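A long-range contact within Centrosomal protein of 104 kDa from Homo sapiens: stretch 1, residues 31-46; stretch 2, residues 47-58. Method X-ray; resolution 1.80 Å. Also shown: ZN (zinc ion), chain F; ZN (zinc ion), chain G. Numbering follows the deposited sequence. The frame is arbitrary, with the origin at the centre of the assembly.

Stretch 1 31-46: HYWKHCLMLTRCDHCK
Stretch 2 (47-58) QVVEISSLTEHL

Stretch 2 leaves a zinc knuckle, returns as an antiparallel strand, then turns into a helix that comes back to the metal. Lys46, at phi/psi 69/14, turns the chain over, and Gln47 (chi1 m) starts the return: its N donates to Cys45 SG at 3.4 Å, while its O takes Cys42 N at 2.7 Å. Strand 48-50 then runs beside strand 39-41 at 144°. Val48 (t) pairs with Arg41 without hydrogen bonds, CA to CA 4.3 Å, and its methyls meet the helix and the partner strand: CG2 meets the Trp33 ring edge at CE3, 3.4 Å, while CG1 lies 3.7 Å from Leu39 CB. Val49 (m) and Thr40 form the hydrogen-bonded pair, Val49 N to Thr40 O 2.8 Å and Val49 O to Thr40 N 2.9 Å; on the sheet face they share, the two CG2 methyls touch at 3.7 Å. Glu50 pairs with Leu39, side chains diverging. Ile51 (m, t) opens a 3-10 segment yet extends the ladder, its N 3.0 Å from Met38 O, which also accepts from a water held by Ser52 N. After Ser53 at the N-cap position, helix 54-58 begins. His57 (t, chi2 83°) ties it to the knuckle: its NE2 (2.1 Å), Cys42 SG (2.3 Å) and Cys45 SG (2.4 Å) bind the chain F zinc, with a fourth ligand elsewhere in the structure. Beside this site, Leu58 CD2 makes apolar contact with His44 CD2, 3.7 Å.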

# COMPACT_ATOMS: atom_id res chain seq x y z
N HIS A 31 6.73 -7.93 12.75
CA HIS A 31 6.48 -6.53 12.40
C HIS A 31 5.63 -6.40 11.14
O HIS A 31 4.62 -5.69 11.14
CB HIS A 31 7.83 -5.81 12.23
CG HIS A 31 7.69 -4.36 11.87
ND1 HIS A 31 7.18 -3.43 12.73
CD2 HIS A 31 8.00 -3.70 10.73
CE1 HIS A 31 7.18 -2.24 12.15
NE2 HIS A 31 7.67 -2.38 10.93
N TYR A 32 6.03 -7.06 10.05
CA TYR A 32 5.27 -6.94 8.81
C TYR A 32 3.87 -7.53 8.96
O TYR A 32 2.90 -7.00 8.41
CB TYR A 32 5.96 -7.66 7.65
CG TYR A 32 7.45 -7.37 7.43
CD1 TYR A 32 7.97 -6.09 7.57
CD2 TYR A 32 8.31 -8.40 7.05
CE1 TYR A 32 9.34 -5.85 7.36
CE2 TYR A 32 9.67 -8.16 6.83
CZ TYR A 32 10.18 -6.88 6.98
OH TYR A 32 11.52 -6.66 6.77
N TRP A 33 3.76 -8.65 9.68
CA TRP A 33 2.50 -9.37 9.75
C TRP A 33 1.45 -8.58 10.53
O TRP A 33 0.26 -8.64 10.19
CB TRP A 33 2.73 -10.74 10.39
CG TRP A 33 1.51 -11.60 10.52
CD1 TRP A 33 0.98 -12.09 11.69
CD2 TRP A 33 0.69 -12.11 9.46
NE1 TRP A 33 -0.12 -12.86 11.41
CE2 TRP A 33 -0.32 -12.89 10.06
CE3 TRP A 33 0.71 -12.00 8.07
CZ2 TRP A 33 -1.31 -13.53 9.31
CZ3 TRP A 33 -0.26 -12.64 7.33
CH2 TRP A 33 -1.26 -13.40 7.95
N LYS A 34 1.86 -7.82 11.53
CA LYS A 34 0.91 -7.18 12.45
C LYS A 34 1.02 -5.67 12.57
O LYS A 34 -0.01 -5.02 12.79
CB LYS A 34 1.06 -7.77 13.86
CG LYS A 34 0.56 -9.22 13.95
CD LYS A 34 0.60 -9.73 15.37
CE LYS A 34 -0.03 -11.15 15.41
NZ LYS A 34 -0.23 -11.66 16.78
N HIS A 35 2.20 -5.08 12.45
CA HIS A 35 2.40 -3.74 13.00
C HIS A 35 2.79 -2.67 12.00
O HIS A 35 2.37 -1.53 12.17
CB HIS A 35 3.47 -3.79 14.10
CG HIS A 35 3.12 -4.72 15.21
ND1 HIS A 35 2.02 -4.53 16.01
CD2 HIS A 35 3.71 -5.86 15.64
CE1 HIS A 35 1.95 -5.51 16.90
NE2 HIS A 35 2.97 -6.33 16.70
N CYS A 36 3.58 -2.98 10.98
CA CYS A 36 4.11 -1.93 10.10
C CYS A 36 2.99 -1.12 9.45
O CYS A 36 2.12 -1.68 8.77
CB CYS A 36 4.99 -2.54 9.01
SG CYS A 36 5.80 -1.29 7.93
N LEU A 37 3.02 0.21 9.64
CA LEU A 37 1.96 1.06 9.12
C LEU A 37 1.96 1.16 7.59
O LEU A 37 0.96 1.57 7.01
CB LEU A 37 2.07 2.47 9.71
CG LEU A 37 1.88 2.56 11.23
CD1 LEU A 37 2.07 3.98 11.73
CD2 LEU A 37 0.51 2.04 11.64
N MET A 38 3.06 0.80 6.94
CA MET A 38 3.14 0.90 5.49
C MET A 38 2.63 -0.34 4.77
O MET A 38 2.51 -0.34 3.54
CB MET A 38 4.59 1.18 5.07
CG MET A 38 5.17 2.45 5.68
SD MET A 38 4.33 3.94 5.09
CE MET A 38 4.64 3.77 3.33
N LEU A 39 2.33 -1.39 5.52
CA LEU A 39 1.92 -2.66 4.94
C LEU A 39 0.49 -2.99 5.37
O LEU A 39 -0.04 -2.43 6.35
CB LEU A 39 2.87 -3.79 5.37
CG LEU A 39 4.36 -3.51 5.25
CD1 LEU A 39 5.16 -4.69 5.83
CD2 LEU A 39 4.77 -3.23 3.79
N THR A 40 -0.11 -3.91 4.63
CA THR A 40 -1.43 -4.42 4.95
C THR A 40 -1.45 -5.90 4.62
O THR A 40 -0.65 -6.39 3.82
CB THR A 40 -2.52 -3.65 4.18
OG1 THR A 40 -3.79 -4.05 4.65
CG2 THR A 40 -2.45 -3.95 2.68
N ARG A 41 -2.35 -6.64 5.26
CA ARG A 41 -2.62 -8.01 4.86
C ARG A 41 -3.68 -8.01 3.78
O ARG A 41 -4.79 -7.52 4.00
CB ARG A 41 -3.14 -8.86 6.02
CG ARG A 41 -2.11 -9.45 6.91
CD ARG A 41 -2.82 -10.24 8.02
NE ARG A 41 -2.16 -10.01 9.29
CZ ARG A 41 -2.68 -10.30 10.47
NH1 ARG A 41 -3.88 -10.85 10.55
NH2 ARG A 41 -1.98 -10.04 11.56
N CYS A 42 -3.39 -8.62 2.63
CA CYS A 42 -4.43 -8.75 1.61
C CYS A 42 -5.55 -9.64 2.12
O CYS A 42 -5.32 -10.80 2.48
CB CYS A 42 -3.84 -9.32 0.32
SG CYS A 42 -5.10 -9.49 -0.94
N ASP A 43 -6.78 -9.12 2.15
CA ASP A 43 -7.87 -9.94 2.67
C ASP A 43 -8.19 -11.11 1.74
O ASP A 43 -8.75 -12.12 2.18
CB ASP A 43 -9.13 -9.09 2.89
CG ASP A 43 -10.19 -9.80 3.75
OD1 ASP A 43 -9.84 -10.73 4.52
OD2 ASP A 43 -11.37 -9.41 3.65
N HIS A 44 -7.79 -11.03 0.47
CA HIS A 44 -8.18 -12.04 -0.50
C HIS A 44 -7.23 -13.24 -0.51
O HIS A 44 -7.69 -14.38 -0.61
CB HIS A 44 -8.27 -11.37 -1.88
CG HIS A 44 -9.12 -10.14 -1.86
ND1 HIS A 44 -10.49 -10.19 -1.74
CD2 HIS A 44 -8.79 -8.83 -1.82
CE1 HIS A 44 -10.97 -8.96 -1.70
NE2 HIS A 44 -9.96 -8.11 -1.73
N CYS A 45 -5.92 -13.01 -0.34
CA CYS A 45 -4.93 -14.07 -0.37
C CYS A 45 -4.19 -14.26 0.94
O CYS A 45 -3.43 -15.23 1.07
CB CYS A 45 -3.91 -13.80 -1.50
SG CYS A 45 -2.75 -12.48 -1.11
N LYS A 46 -4.38 -13.36 1.90
CA LYS A 46 -3.79 -13.36 3.25
C LYS A 46 -2.28 -13.10 3.25
O LYS A 46 -1.63 -13.32 4.29
CB LYS A 46 -4.09 -14.66 4.02
CG LYS A 46 -5.54 -15.13 3.90
CD LYS A 46 -6.57 -14.10 4.34
CE LYS A 46 -8.00 -14.65 4.20
NZ LYS A 46 -9.02 -13.68 4.69
N GLN A 47 -1.71 -12.63 2.15
CA GLN A 47 -0.31 -12.22 2.12
C GLN A 47 -0.18 -10.78 2.60
O GLN A 47 -1.10 -9.98 2.44
CB GLN A 47 0.25 -12.33 0.71
CG GLN A 47 0.24 -13.73 0.15
CD GLN A 47 1.41 -14.54 0.64
OE1 GLN A 47 1.25 -15.44 1.45
NE2 GLN A 47 2.60 -14.21 0.15
N VAL A 48 0.99 -10.45 3.15
CA VAL A 48 1.32 -9.05 3.47
C VAL A 48 1.79 -8.36 2.20
O VAL A 48 2.64 -8.88 1.47
CB VAL A 48 2.40 -8.98 4.56
CG1 VAL A 48 2.69 -7.50 4.92
CG2 VAL A 48 1.96 -9.72 5.81
N VAL A 49 1.26 -7.15 1.95
CA VAL A 49 1.66 -6.38 0.77
C VAL A 49 1.87 -4.92 1.18
O VAL A 49 1.28 -4.43 2.15
CB VAL A 49 0.62 -6.47 -0.38
CG1 VAL A 49 0.32 -7.92 -0.74
CG2 VAL A 49 -0.64 -5.75 -0.00
N GLU A 50 2.73 -4.24 0.43
CA GLU A 50 2.88 -2.80 0.60
C GLU A 50 1.58 -2.11 0.19
O GLU A 50 1.01 -2.42 -0.86
CB GLU A 50 4.03 -2.28 -0.26
CG GLU A 50 5.41 -2.72 0.23
CD GLU A 50 6.53 -2.20 -0.67
OE1 GLU A 50 7.24 -3.03 -1.28
OE2 GLU A 50 6.70 -0.98 -0.76
N ILE A 51 1.11 -1.19 1.02
CA ILE A 51 -0.08 -0.43 0.66
C ILE A 51 0.14 0.32 -0.64
O ILE A 51 -0.74 0.38 -1.50
CB ILE A 51 -0.49 0.51 1.81
CG1 ILE A 51 -0.91 -0.32 3.03
CG2 ILE A 51 -1.64 1.45 1.38
CD1 ILE A 51 -1.05 0.49 4.30
N SER A 52 1.34 0.88 -0.83
CA SER A 52 1.61 1.63 -2.05
C SER A 52 1.68 0.75 -3.28
O SER A 52 1.71 1.27 -4.40
CB SER A 52 2.91 2.44 -1.90
OG SER A 52 4.04 1.59 -1.76
N SER A 53 1.65 -0.57 -3.10
CA SER A 53 1.68 -1.55 -4.19
C SER A 53 0.41 -2.39 -4.24
O SER A 53 0.37 -3.39 -4.97
CB SER A 53 2.90 -2.47 -4.03
OG SER A 53 4.11 -1.76 -4.25
N LEU A 54 -0.62 -2.01 -3.49
CA LEU A 54 -1.76 -2.91 -3.29
C LEU A 54 -2.56 -3.09 -4.56
O LEU A 54 -2.95 -4.21 -4.91
CB LEU A 54 -2.65 -2.40 -2.15
CG LEU A 54 -3.95 -3.17 -1.90
CD1 LEU A 54 -3.70 -4.63 -1.51
CD2 LEU A 54 -4.79 -2.47 -0.84
N THR A 55 -2.84 -2.00 -5.28
CA THR A 55 -3.58 -2.15 -6.53
C THR A 55 -2.82 -3.04 -7.51
O THR A 55 -3.40 -3.97 -8.09
CB THR A 55 -3.87 -0.77 -7.13
OG1 THR A 55 -4.67 -0.03 -6.21
CG2 THR A 55 -4.62 -0.91 -8.46
N GLU A 56 -1.52 -2.78 -7.68
CA GLU A 56 -0.72 -3.62 -8.57
C GLU A 56 -0.70 -5.07 -8.10
O GLU A 56 -0.73 -5.99 -8.92
CB GLU A 56 0.70 -3.07 -8.66
CG GLU A 56 1.62 -3.94 -9.51
CD GLU A 56 3.00 -3.33 -9.71
OE1 GLU A 56 3.08 -2.15 -10.09
OE2 GLU A 56 4.00 -4.04 -9.48
N HIS A 57 -0.67 -5.29 -6.78
CA HIS A 57 -0.77 -6.65 -6.23
C HIS A 57 -2.07 -7.31 -6.65
O HIS A 57 -2.08 -8.42 -7.20
CB HIS A 57 -0.68 -6.62 -4.70
CG HIS A 57 -1.12 -7.91 -4.05
ND1 HIS A 57 -0.30 -9.00 -3.92
CD2 HIS A 57 -2.32 -8.28 -3.54
CE1 HIS A 57 -0.96 -9.99 -3.34
NE2 HIS A 57 -2.19 -9.58 -3.10
N LEU A 58 -3.20 -6.64 -6.39
CA LEU A 58 -4.50 -7.22 -6.67
C LEU A 58 -4.67 -7.55 -8.15
O LEU A 58 -5.31 -8.54 -8.50
CB LEU A 58 -5.61 -6.27 -6.20
CG LEU A 58 -5.71 -6.05 -4.68
CD1 LEU A 58 -6.65 -4.86 -4.41
CD2 LEU A 58 -6.21 -7.33 -3.95
ZN ZN F . -3.77 -10.73 -2.40
ZN ZN G . 7.77 -1.15 9.20
O HOH W 1 3.19 1.24 1.33